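Local coordinates for protein bacteriocin (Streptococcus pyogenes, PDB 2FU2) that probably acts as an immunity protein that protects its producer, Streptococcus pyogenes, against a bacteriocin, at residues D24-A29 against I54-L59. Residues are numbered along the deposited sequence; the frame is centred on the assembly and turned at random.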
loop_
_atom_site.group_PDB
_atom_site.type_symbol
_atom_site.label_atom_id
_atom_site.label_comp_id
_atom_site.label_asym_id
_atom_site.label_seq_id
_atom_site.Cartn_x
_atom_site.Cartn_y
_atom_site.Cartn_z
ATOM N N ASP A 24 10.203 3.131 -9.646
ATOM C CA ASP A 24 9.355 4.229 -10.051
ATOM C C ASP A 24 7.868 3.871 -10.162
ATOM O O ASP A 24 7.024 4.704 -9.869
ATOM C CB ASP A 24 9.899 4.805 -11.335
ATOM C CG ASP A 24 11.257 5.461 -11.136
ATOM O OD1 ASP A 24 11.626 5.810 -9.972
ATOM O OD2 ASP A 24 11.963 5.676 -12.148
ATOM N N TYR A 25 7.546 2.629 -10.577
ATOM C CA TYR A 25 6.131 2.200 -10.689
ATOM C C TYR A 25 5.443 2.000 -9.319
ATOM O O TYR A 25 4.381 2.566 -9.046
ATOM C CB TYR A 25 5.987 0.967 -11.569
ATOM C CG TYR A 25 4.635 0.338 -11.429
ATOM C CD1 TYR A 25 3.548 0.874 -12.084
ATOM C CD2 TYR A 25 4.425 -0.739 -10.575
ATOM C CE1 TYR A 25 2.281 0.318 -11.943
ATOM C CE2 TYR A 25 3.182 -1.333 -10.447
ATOM C CZ TYR A 25 2.111 -0.789 -11.132
ATOM O OH TYR A 25 0.848 -1.315 -11.012
ATOM N N PHE A 26 6.057 1.229 -8.443
ATOM C CA PHE A 26 5.469 1.070 -7.121
ATOM C C PHE A 26 5.460 2.366 -6.315
ATOM O O PHE A 26 4.474 2.663 -5.653
ATOM C CB PHE A 26 6.098 -0.100 -6.326
ATOM C CG PHE A 26 5.766 -1.460 -6.906
ATOM C CD1 PHE A 26 4.494 -2.004 -6.743
ATOM C CD2 PHE A 26 6.721 -2.193 -7.664
ATOM C CE1 PHE A 26 4.188 -3.251 -7.265
ATOM C CE2 PHE A 26 6.392 -3.455 -8.179
ATOM C CZ PHE A 26 5.135 -3.966 -7.985
ATOM N N ARG A 27 6.538 3.145 -6.380
ATOM C CA ARG A 27 6.576 4.413 -5.603
ATOM C C ARG A 27 5.405 5.343 -5.936
ATOM O O ARG A 27 4.783 5.918 -5.011
ATOM C CB ARG A 27 7.862 5.177 -5.794
ATOM C CG ARG A 27 8.084 6.248 -4.739
ATOM C CD ARG A 27 8.850 7.465 -5.251
ATOM N NE ARG A 27 8.384 7.827 -6.585
ATOM C CZ ARG A 27 8.759 8.896 -7.275
ATOM N NH1 ARG A 27 9.592 9.806 -6.766
ATOM N NH2 ARG A 27 8.270 9.072 -8.490
ATOM N N GLN A 28 5.153 5.533 -7.243
ATOM C CA GLN A 28 4.106 6.420 -7.759
ATOM C C GLN A 28 2.701 5.872 -7.459
ATOM O O GLN A 28 1.818 6.560 -6.984
ATOM C CB GLN A 28 4.280 6.551 -9.271
ATOM C CG GLN A 28 3.310 7.560 -9.915
ATOM C CD GLN A 28 3.510 7.639 -11.387
ATOM O OE1 GLN A 28 4.639 7.448 -11.899
ATOM N NE2 GLN A 28 2.431 7.891 -12.100
ATOM N N ALA A 29 2.522 4.601 -7.756
ATOM C CA ALA A 29 1.333 3.863 -7.388
ATOM C C ALA A 29 0.953 4.048 -5.912
ATOM O O ALA A 29 -0.193 4.472 -5.581
ATOM C CB ALA A 29 1.513 2.380 -7.737
ATOM N N ILE A 54 -0.476 -4.320 -3.743
ATOM C CA ILE A 54 0.361 -5.024 -2.777
ATOM C C ILE A 54 0.476 -6.509 -3.091
ATOM O O ILE A 54 1.580 -7.060 -3.028
ATOM C CB ILE A 54 -0.098 -4.770 -1.298
ATOM C CG1 ILE A 54 -0.108 -3.272 -0.977
ATOM C CG2 ILE A 54 0.873 -5.424 -0.341
ATOM C CD1 ILE A 54 1.334 -2.624 -1.014
ATOM N N ASN A 55 -0.617 -7.161 -3.482
ATOM C CA ASN A 55 -0.469 -8.548 -4.007
ATOM C C ASN A 55 0.582 -8.629 -5.108
ATOM O O ASN A 55 1.450 -9.520 -5.066
ATOM C CB ASN A 55 -1.778 -9.126 -4.510
ATOM C CG ASN A 55 -2.764 -9.263 -3.425
ATOM O OD1 ASN A 55 -2.411 -9.184 -2.240
ATOM N ND2 ASN A 55 -4.008 -9.480 -3.785
ATOM N N GLN A 56 0.490 -7.690 -6.072
ATOM C CA GLN A 56 1.371 -7.608 -7.205
ATOM C C GLN A 56 2.801 -7.422 -6.720
ATOM O O GLN A 56 3.701 -8.091 -7.196
ATOM C CB GLN A 56 0.949 -6.449 -8.087
ATOM C CG GLN A 56 2.071 -5.849 -8.953
ATOM C CD GLN A 56 1.567 -4.837 -9.998
ATOM O OE1 GLN A 56 0.731 -3.974 -9.712
ATOM N NE2 GLN A 56 2.082 -4.936 -11.196
ATOM N N TYR A 57 3.012 -6.529 -5.740
ATOM C CA TYR A 57 4.363 -6.338 -5.206
ATOM C C TYR A 57 4.889 -7.651 -4.554
ATOM O O TYR A 57 6.024 -8.165 -4.848
ATOM C CB TYR A 57 4.409 -5.183 -4.213
ATOM C CG TYR A 57 5.794 -4.936 -3.825
ATOM C CD1 TYR A 57 6.547 -3.997 -4.496
ATOM C CD2 TYR A 57 6.412 -5.736 -2.849
ATOM C CE1 TYR A 57 7.916 -3.807 -4.181
ATOM C CE2 TYR A 57 7.778 -5.566 -2.514
ATOM C CZ TYR A 57 8.529 -4.592 -3.188
ATOM O OH TYR A 57 9.863 -4.413 -2.889
ATOM N N ILE A 58 4.050 -8.223 -3.691
ATOM C CA ILE A 58 4.475 -9.466 -2.956
ATOM C C ILE A 58 4.819 -10.605 -3.937
ATOM O O ILE A 58 5.902 -11.220 -3.876
ATOM C CB ILE A 58 3.425 -9.910 -1.888
ATOM C CG1 ILE A 58 3.242 -8.791 -0.851
ATOM C CG2 ILE A 58 3.869 -11.152 -1.213
ATOM C CD1 ILE A 58 2.126 -9.019 0.174
ATOM N N LEU A 59 3.907 -10.863 -4.868
ATOM C CA LEU A 59 4.120 -11.972 -5.795
ATOM C C LEU A 59 5.351 -11.700 -6.710
ATOM O O LEU A 59 6.097 -12.630 -7.054
ATOM C CB LEU A 59 2.858 -12.190 -6.576
ATOM C CG LEU A 59 1.624 -12.693 -5.789
ATOM C CD1 LEU A 59 0.455 -12.935 -6.759
ATOM C CD2 LEU A 59 1.911 -14.023 -5.054
#
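Phe-26 and Tyr-57 form a T-shaped pair across the two helices, in which the edge of the tyrosine ring meets the face of the phenylalanine. The ring centroids lie 4.8 Å apart and the planes stand at 78°. Tyr-57 CD1 sits over the centre of the Phe-26 ring, 3.6 Å from Phe-26 CG. Further apolar contact comes over the same face, where Tyr-57 CB approaches Phe-26 CE1 at 3.6 Å, and at the ring edge, where Gln-56 CG lies near the plane, 3.7 Å from Phe-26 CZ. The opposite face of Phe-26 is covered by CD2 of Tyr-25, the preceding residue, so the ring is held between two tyrosines, one from each helix. The two segments belong to helices 24-40 and 44-60, which run roughly antiparallel as a helical hairpin within an all-helical bundle, consistent with the EntA_Immun family of bacteriocin immunity proteins. The axes of the two short segments pass 11.7 Å apart at their closest, a wide spacing bridged by long side chains. Ile-20 of helix 18-21 touches both Phe-26 and Tyr-57, and Ile-69 of helix 67-78 packs on Tyr-57, placing the aromatic pair in the buried interior near one end of the bundle. The polar contact lies at the more exposed border. There Tyr-25 OH donates a hydrogen bond to Gln-56 OE1 over 3.0 Å, tilted 29° from the carbonyl plane. Gln-56 reaches across with CG anti to the backbone N (chi1 155°) and the chain extended beyond, while Tyr-25 comes from the opposite direction and presents its ring edge to OE1. The amide nitrogen lies further off, Gln-56 NE2 being 3.8 Å from Tyr-25 CE2.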